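Bromo domain-containing protein (Trypanosoma cruzi, PDB 6NEY) probably binds acetylated lysines, as in histone tails, through its bromodomain, and so may read chromatin marks in transcription. Local coordinates at residues 20-25 with 106-111; 83-88 with 100-105. All coordinates share one frame; numbering follows the deposited sequence.

Contact 1 of 2, residues 20-25 with 106-111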
ATOM      1  N   ARG A  20       3.961   7.104   0.712  1.00 22.43           N
ATOM      2  CA  ARG A  20       4.623   7.587   1.943  1.00 24.41           C
ATOM      3  C   ARG A  20       3.545   8.105   2.893  1.00 23.43           C
ATOM      4  O   ARG A  20       3.687   7.899   4.136  1.00 22.69           O
ATOM      5  CB  ARG A  20       5.681   8.638   1.600  1.00 25.96           C
ATOM      6  CG  ARG A  20       6.860   8.032   0.850  1.00 29.97           C
ATOM      7  CD  ARG A  20       8.025   8.995   0.711  1.00 33.48           C
ATOM      8  NE  ARG A  20       8.590   9.298   2.016  1.00 37.63           N
ATOM      9  CZ  ARG A  20       9.170   8.393   2.808  1.00 38.24           C
ATOM     10  N   SER A  21       2.494   8.706   2.332  1.00 20.92           N
ATOM     11  CA  SER A  21       1.378   9.307   3.104  1.00 21.95           C
ATOM     12  C   SER A  21       0.641   8.199   3.863  1.00 21.16           C
ATOM     13  O   SER A  21      -0.044   8.538   4.825  1.00 22.48           O
ATOM     14  CB  SER A  21       0.440  10.140   2.248  1.00 21.04           C
ATOM     15  OG  SER A  21      -0.511   9.347   1.544  1.00 21.81           O
ATOM     16  N   LEU A  22       0.811   6.922   3.480  1.00 20.41           N
ATOM     17  CA  LEU A  22       0.090   5.800   4.139  1.00 20.95           C
ATOM     18  C   LEU A  22       0.832   5.349   5.399  1.00 20.71           C
ATOM     19  O   LEU A  22       0.237   4.591   6.181  1.00 20.76           O
ATOM     20  CB  LEU A  22      -0.115   4.636   3.172  1.00 20.20           C
ATOM     21  CG  LEU A  22      -0.769   4.997   1.841  1.00 21.33           C
ATOM     22  CD1 LEU A  22      -1.014   3.770   0.996  1.00 22.03           C
ATOM     23  CD2 LEU A  22      -2.067   5.778   2.034  1.00 22.73           C
ATOM     24  N   ASP A  23       2.071   5.800   5.619  1.00 21.05           N
ATOM     25  CA  ASP A  23       2.846   5.435   6.831  1.00 21.64           C
ATOM     26  C   ASP A  23       2.494   6.445   7.934  1.00 22.88           C
ATOM     27  O   ASP A  23       3.087   7.536   7.962  1.00 22.63           O
ATOM     28  CB  ASP A  23       4.338   5.359   6.519  1.00 23.60           C
ATOM     29  CG  ASP A  23       5.218   4.850   7.650  1.00 29.08           C
ATOM     30  OD1 ASP A  23       4.714   4.151   8.553  1.00 30.35           O
ATOM     31  OD2 ASP A  23       6.422   5.153   7.605  1.00 35.49           O
ATOM     32  N   ARG A  24       1.527   6.099   8.777  1.00 20.60           N
ATOM     33  CA  ARG A  24       1.016   6.965   9.863  1.00 20.84           C
ATOM     34  C   ARG A  24       1.708   6.590  11.170  1.00 20.97           C
ATOM     35  O   ARG A  24       1.775   5.417  11.562  1.00 18.31           O
ATOM     36  CB  ARG A  24      -0.493   6.781  10.042  1.00 21.01           C
ATOM     37  CG  ARG A  24      -1.297   7.004   8.771  1.00 21.43           C
ATOM     38  CD  ARG A  24      -2.771   7.054   9.103  1.00 21.39           C
ATOM     39  NE  ARG A  24      -3.271   5.773   9.618  1.00 21.82           N
ATOM     40  CZ  ARG A  24      -4.518   5.552  10.003  1.00 21.21           C
ATOM     41  NH1 ARG A  24      -4.862   4.369  10.486  1.00 20.76           N
ATOM     42  NH2 ARG A  24      -5.411   6.526   9.924  1.00 20.99           N
ATOM     43  N   PRO A  25       2.208   7.598  11.911  1.00 20.80           N
ATOM     44  CA  PRO A  25       2.765   7.366  13.244  1.00 21.80           C
ATOM     45  C   PRO A  25       1.833   6.558  14.165  1.00 20.62           C
ATOM     46  O   PRO A  25       2.324   5.732  14.905  1.00 18.49           O
ATOM     47  CB  PRO A  25       2.931   8.788  13.809  1.00 22.64           C
ATOM     48  CG  PRO A  25       3.032   9.682  12.609  1.00 23.28           C
ATOM     49  CD  PRO A  25       2.250   9.013  11.511  1.00 22.76           C
ATOM     50  N   GLU A 106      -6.432  -0.076   6.546  1.00 18.30           N
ATOM     51  CA  GLU A 106      -7.000  -0.490   5.232  1.00 21.40           C
ATOM     52  C   GLU A 106      -8.027   0.568   4.791  1.00 20.87           C
ATOM     53  O   GLU A 106      -7.978   0.999   3.602  1.00 19.95           O
ATOM     54  CB  GLU A 106      -7.560  -1.913   5.309  1.00 22.87           C
ATOM     55  CG  GLU A 106      -7.947  -2.511   3.965  1.00 28.43           C
ATOM     56  CD  GLU A 106      -8.681  -3.842   4.132  1.00 31.58           C
ATOM     57  OE1 GLU A 106      -9.458  -3.978   5.107  1.00 36.48           O
ATOM     58  OE2 GLU A 106      -8.469  -4.745   3.322  1.00 37.67           O
ATOM     59  N   ALA A 107      -8.868   1.026   5.721  1.00 21.33           N
ATOM     60  CA  ALA A 107      -9.942   2.011   5.455  1.00 21.25           C
ATOM     61  C   ALA A 107      -9.331   3.372   5.053  1.00 20.70           C
ATOM     62  O   ALA A 107      -9.772   4.009   4.064  1.00 19.67           O
ATOM     63  CB  ALA A 107     -10.828   2.116   6.667  1.00 23.93           C
ATOM     64  N   PHE A 108      -8.318   3.803   5.796  1.00 19.53           N
ATOM     65  CA  PHE A 108      -7.539   5.038   5.525  1.00 20.39           C
ATOM     66  C   PHE A 108      -6.893   4.979   4.137  1.00 19.85           C
ATOM     67  O   PHE A 108      -7.022   5.919   3.368  1.00 20.24           O
ATOM     68  CB  PHE A 108      -6.485   5.249   6.609  1.00 20.92           C
ATOM     69  CG  PHE A 108      -5.494   6.324   6.247  1.00 22.60           C
ATOM     70  CD1 PHE A 108      -5.880   7.652   6.267  1.00 24.65           C
ATOM     71  CD2 PHE A 108      -4.206   6.012   5.853  1.00 25.32           C
ATOM     72  CE1 PHE A 108      -4.991   8.659   5.929  1.00 25.55           C
ATOM     73  CE2 PHE A 108      -3.314   7.024   5.519  1.00 25.26           C
ATOM     74  CZ  PHE A 108      -3.709   8.336   5.559  1.00 25.50           C
ATOM     75  N   ALA A 109      -6.263   3.862   3.790  1.00 17.96           N
ATOM     76  CA  ALA A 109      -5.539   3.679   2.516  1.00 19.93           C
ATOM     77  C   ALA A 109      -6.557   3.761   1.366  1.00 20.16           C
ATOM     78  O   ALA A 109      -6.312   4.487   0.395  1.00 19.54           O
ATOM     79  CB  ALA A 109      -4.802   2.368   2.545  1.00 20.12           C
ATOM     80  N   LYS A 110      -7.688   3.073   1.484  1.00 20.02           N
ATOM     81  CA  LYS A 110      -8.784   3.152   0.477  1.00 21.04           C
ATOM     82  C   LYS A 110      -9.200   4.612   0.261  1.00 19.80           C
ATOM     83  O   LYS A 110      -9.372   5.006  -0.909  1.00 21.59           O
ATOM     84  CB  LYS A 110     -10.024   2.368   0.889  1.00 21.98           C
ATOM     85  CG  LYS A 110     -11.170   2.406  -0.120  1.00 25.14           C
ATOM     86  CD  LYS A 110     -12.277   1.433   0.226  1.00 28.49           C
ATOM     87  CE  LYS A 110     -13.666   1.812  -0.263  1.00 33.84           C
ATOM     88  NZ  LYS A 110     -13.654   2.674  -1.467  1.00 33.98           N
ATOM     89  N   GLU A 111      -9.400   5.378   1.322  1.00 20.45           N
ATOM     90  CA  GLU A 111      -9.849   6.793   1.213  1.00 20.86           C
ATOM     91  C   GLU A 111      -8.786   7.613   0.480  1.00 21.00           C
ATOM     92  O   GLU A 111      -9.157   8.415  -0.403  1.00 21.20           O
ATOM     93  CB  GLU A 111     -10.111   7.402   2.581  1.00 23.64           C
ATOM     94  CG  GLU A 111     -10.823   8.740   2.489  1.00 26.98           C
TER

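Contact 2 of 2, residues 83-88 with 100-105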
ATOM      1  N   LEU A  83      -2.668  -7.112   0.607  1.00 25.23           N
ATOM      2  CA  LEU A  83      -1.750  -8.222   0.963  1.00 26.12           C
ATOM      3  C   LEU A  83      -1.085  -7.902   2.310  1.00 25.66           C
ATOM      4  O   LEU A  83      -1.054  -8.795   3.146  1.00 26.28           O
ATOM      5  CB  LEU A  83      -0.723  -8.416  -0.155  1.00 30.80           C
ATOM      6  CG  LEU A  83       0.328  -9.498   0.097  1.00 32.15           C
ATOM      7  CD1 LEU A  83      -0.299 -10.889   0.100  1.00 33.52           C
ATOM      8  CD2 LEU A  83       1.438  -9.404  -0.927  1.00 35.82           C
ATOM      9  N   MET A  84      -0.532  -6.691   2.488  1.00 22.82           N
ATOM     10  CA  MET A  84       0.058  -6.227   3.776  1.00 25.47           C
ATOM     11  C   MET A  84      -0.929  -6.472   4.922  1.00 24.78           C
ATOM     12  O   MET A  84      -0.523  -6.956   5.992  1.00 22.52           O
ATOM     13  CB  MET A  84       0.286  -4.714   3.787  1.00 28.01           C
ATOM     14  CG  MET A  84       1.593  -4.240   3.327  1.00 32.59           C
ATOM     15  SD  MET A  84       1.385  -2.438   3.136  1.00 26.93           S
ATOM     16  CE  MET A  84       1.871  -2.340   1.416  1.00 29.28           C
ATOM     17  N   VAL A  85      -2.178  -6.044   4.724  1.00 23.19           N
ATOM     18  CA  VAL A  85      -3.253  -6.090   5.749  1.00 21.88           C
ATOM     19  C   VAL A  85      -3.545  -7.569   6.052  1.00 23.46           C
ATOM     20  O   VAL A  85      -3.469  -7.981   7.238  1.00 22.61           O
ATOM     21  CB  VAL A  85      -4.483  -5.305   5.237  1.00 23.02           C
ATOM     22  CG1 VAL A  85      -5.744  -5.555   6.053  1.00 23.32           C
ATOM     23  CG2 VAL A  85      -4.177  -3.817   5.194  1.00 24.18           C
ATOM     24  N   ASN A  86      -3.748  -8.372   5.005  1.00 23.42           N
ATOM     25  CA  ASN A  86      -4.159  -9.794   5.174  1.00 26.26           C
ATOM     26  C   ASN A  86      -3.015 -10.578   5.833  1.00 28.20           C
ATOM     27  O   ASN A  86      -3.300 -11.430   6.685  1.00 31.47           O
ATOM     28  CB  ASN A  86      -4.655 -10.391   3.859  1.00 25.79           C
ATOM     29  CG  ASN A  86      -5.973  -9.792   3.430  1.00 31.29           C
ATOM     30  N   ASN A  87      -1.768 -10.275   5.494  1.00 29.69           N
ATOM     31  CA  ASN A  87      -0.571 -10.875   6.148  1.00 30.64           C
ATOM     32  C   ASN A  87      -0.530 -10.540   7.643  1.00 30.54           C
ATOM     33  O   ASN A  87      -0.162 -11.416   8.446  1.00 31.93           O
ATOM     34  CB  ASN A  87       0.713 -10.434   5.456  1.00 31.48           C
ATOM     35  CG  ASN A  87       0.908 -11.151   4.135  1.00 30.43           C
ATOM     36  OD1 ASN A  87       0.130 -12.039   3.777  1.00 31.87           O
ATOM     37  ND2 ASN A  87       1.937 -10.756   3.405  1.00 31.45           N
ATOM     38  N   CYS A  88      -0.896  -9.317   8.016  1.00 28.62           N
ATOM     39  CA  CYS A  88      -1.005  -8.907   9.429  1.00 26.78           C
ATOM     40  C   CYS A  88      -2.049  -9.788  10.136  1.00 25.45           C
ATOM     41  O   CYS A  88      -1.753 -10.298  11.226  1.00 26.38           O
ATOM     42  CB  CYS A  88      -1.310  -7.422   9.516  1.00 26.73           C
ATOM     43  SG  CYS A  88      -1.424  -6.843  11.215  1.00 29.00           S
ATOM     44  N   ASN A 100      -6.824  -4.217  14.957  1.00 19.23           N
ATOM     45  CA  ASN A 100      -7.643  -2.964  14.955  1.00 19.88           C
ATOM     46  C   ASN A 100      -6.907  -1.918  14.126  1.00 19.69           C
ATOM     47  O   ASN A 100      -7.542  -1.200  13.363  1.00 19.64           O
ATOM     48  CB  ASN A 100      -7.913  -2.419  16.360  1.00 22.62           C
ATOM     49  CG  ASN A 100      -8.823  -3.322  17.169  1.00 25.20           C
ATOM     50  OD1 ASN A 100      -9.469  -4.216  16.610  1.00 22.22           O
ATOM     51  ND2 ASN A 100      -8.908  -3.055  18.465  1.00 25.70           N
ATOM     52  N   ILE A 101      -5.590  -1.819  14.291  1.00 19.52           N
ATOM     53  CA  ILE A 101      -4.781  -0.895  13.456  1.00 18.44           C
ATOM     54  C   ILE A 101      -4.916  -1.323  11.998  1.00 17.73           C
ATOM     55  O   ILE A 101      -5.092  -0.467  11.168  1.00 18.89           O
ATOM     56  CB  ILE A 101      -3.314  -0.862  13.910  1.00 18.10           C
ATOM     57  CG1 ILE A 101      -3.176  -0.158  15.264  1.00 19.54           C
ATOM     58  CG2 ILE A 101      -2.449  -0.227  12.830  1.00 18.17           C
ATOM     59  CD1 ILE A 101      -1.811  -0.353  15.922  1.00 19.50           C
ATOM     60  N   ALA A 102      -4.753  -2.607  11.684  1.00 17.86           N
ATOM     61  CA  ALA A 102      -4.780  -3.074  10.277  1.00 19.33           C
ATOM     62  C   ALA A 102      -6.099  -2.653   9.618  1.00 18.53           C
ATOM     63  O   ALA A 102      -6.058  -2.165   8.454  1.00 18.29           O
ATOM     64  CB  ALA A 102      -4.596  -4.564  10.183  1.00 18.59           C
ATOM     65  N   GLU A 103      -7.227  -2.843  10.300  1.00 20.43           N
ATOM     66  CA  GLU A 103      -8.561  -2.541   9.694  1.00 21.54           C
ATOM     67  C   GLU A 103      -8.715  -1.014   9.537  1.00 21.12           C
ATOM     68  O   GLU A 103      -9.230  -0.566   8.477  1.00 20.64           O
ATOM     69  CB  GLU A 103      -9.739  -3.124  10.489  1.00 21.88           C
ATOM     70  CG  GLU A 103     -11.031  -3.035   9.686  1.00 22.88           C
ATOM     71  CD  GLU A 103     -12.265  -3.682  10.290  1.00 25.02           C
ATOM     72  OE1 GLU A 103     -12.230  -4.046  11.475  1.00 25.80           O
ATOM     73  OE2 GLU A 103     -13.284  -3.743   9.569  1.00 25.65           O
ATOM     74  N   ARG A 104      -8.239  -0.219  10.492  1.00 19.90           N
ATOM     75  CA  ARG A 104      -8.326   1.260  10.341  1.00 19.76           C
ATOM     76  C   ARG A 104      -7.397   1.695   9.196  1.00 19.19           C
ATOM     77  O   ARG A 104      -7.762   2.625   8.422  1.00 18.01           O
ATOM     78  CB  ARG A 104      -7.971   1.977  11.643  1.00 21.96           C
ATOM     79  CG  ARG A 104      -9.019   1.871  12.741  1.00 22.15           C
ATOM     80  CD  ARG A 104      -8.682   2.833  13.868  1.00 23.70           C
ATOM     81  NE  ARG A 104      -7.408   2.531  14.502  1.00 21.50           N
ATOM     82  CZ  ARG A 104      -7.232   1.760  15.576  1.00 24.00           C
ATOM     83  NH1 ARG A 104      -6.012   1.580  16.072  1.00 23.58           N
ATOM     84  NH2 ARG A 104      -8.261   1.207  16.186  1.00 25.41           N
ATOM     85  N   PHE A 105      -6.210   1.090   9.111  1.00 18.60           N
ATOM     86  CA  PHE A 105      -5.189   1.389   8.079  1.00 18.82           C
ATOM     87  C   PHE A 105      -5.769   1.076   6.696  1.00 18.44           C
ATOM     88  O   PHE A 105      -5.636   1.904   5.775  1.00 17.74           O
ATOM     89  CB  PHE A 105      -3.900   0.609   8.328  1.00 19.26           C
ATOM     90  CG  PHE A 105      -2.963   0.597   7.153  1.00 20.16           C
ATOM     91  CD1 PHE A 105      -2.199   1.712   6.857  1.00 20.77           C
ATOM     92  CD2 PHE A 105      -2.855  -0.520   6.327  1.00 22.52           C
ATOM     93  CE1 PHE A 105      -1.339   1.714   5.772  1.00 21.13           C
ATOM     94  CE2 PHE A 105      -1.997  -0.506   5.235  1.00 22.06           C
ATOM     95  CZ  PHE A 105      -1.240   0.603   4.967  1.00 21.82           C
TER

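Contact 1 of 2, residues 20-25 with 106-111
With CG anti to its backbone N (chi1 169°), Phe108 extends its ring from helix 97-124 toward the residues after helix 12-21, where Arg24 runs alongside it the other way. Arg24 places CG anti to its carbonyl carbon and bends at chi3 (-65°), which lays the rest of the chain along the phenyl face toward the root of the ring. The methylene comes first: Arg24 CD stands 3.7 Å from the centroid of the Phe108 ring, a CH-pi contact over the face, with its nearest ring atom on the CE2 side. Beyond it the guanidinium stacks nearly flat, its plane only 14° from that of the ring. It is displaced toward the root of the ring, as Arg24 NH2 lies 3.7 Å from both Phe108 CG and CB, and the cation-pi contact is therefore off-centre, with Arg24 CZ 4.5 Å from the Phe108 centroid. Arg24 NE also forms a salt bridge with Asp27, which anchors the charged group near the ring.

This is the bromodomain fold, a left-handed four-helix bundle, and residues 20-25 carry the chain from its first helix into the long ZA loop, laid here against the last helix. At the rim of the Phe108 ring, in its plane, the Ser21 carbonyl oxygen lies 3.7 Å from Phe108 CE2. That geometry points the oxygen at ring hydrogens and away from the pi cloud, which is probably mildly attractive. Leu22 presents its CA to the same rim, while its CD2 packs 3.9 Å from Phe108 CE2. The other methyl, Leu22 CD1, lies 4.3 Å from Ala109 CB, and beyond this pair Leu22 and Ala109 both touch Ile81 of helix 75-92.

Contact 2 of 2, residues 83-88 with 100-105
Val85 and Phe105 make the tightest meeting between the two helices, with Val85 CG2 3.7 Å from Phe105 CD2. The methyl sits at the edge of the phenyl ring and in its plane, so it abuts ring hydrogens and does not cover the face. The other branch of the valine turns to Ala102, with Val85 CG1 4.4 Å from Ala102 CB. One turn along, the thiol of Cys88 completes the grip on the same methyl, its SG 4.0 Å from Ala102 CB. Met84 closes the other end of the row: its SD lies 5.5 Å from the centroid of the Phe105 ring, an oblique Met-aromatic contact in which Phe105 CZ is the nearest ring atom.

No hydrogen bond crosses between these residues, and all five that touch are buried. In the bromodomain bundle, helices 75-92 and 97-124 are the B and C helices, joined by the short BC loop; their segments run antiparallel at 163°, with axes 9.6 Å apart. The smallness of Ala102 fits the closest backbone approach, 5.7 Å from Val85 CA to Ala102 CA.

What sets the side chains in place is partly torsional. Phe105 keeps CG anti to its backbone N (chi1 166°), which carries the ring off helix 97-124 to the valine, whereas Met84 has chi1 at -91°, away from the usual staggered value, as it brings its sulfur toward the ring. Further out, Phe31 stacks on the Phe105 ring, Ile81 of helix 75-92 packs against it, and Tyr89, a turn beyond Val85, rests on Ala102. On another side of helix 75-92, Asn87 ND2 hydrogen-bonds to the Lys52 carbonyl oxygen, tying this helix to the loop before helix 56-64.

How the contacts relate
Both contacts draw on helix 97-124, using consecutive lengths of it, and their centres lie 11 Å apart. Contact 2 is wholly buried and joins two helices through aliphatic, sulfur and aromatic groups; contact 1 is partly buried, joins that helix to the end of helix 12-21 and the loop that follows, and adds a cationic stack where the surface is nearer. Along the chain, contact 2 is nested inside the loop closed by contact 1. They also touch directly: Leu22 O comes 3.3 Å from Phe105 CE1, and Glu106 CB packs 3.9 Å from Val85 CG2. Thus Phe105 faces helix 75-92 with one part of its rim and the chain leaving helix 12-21 with another.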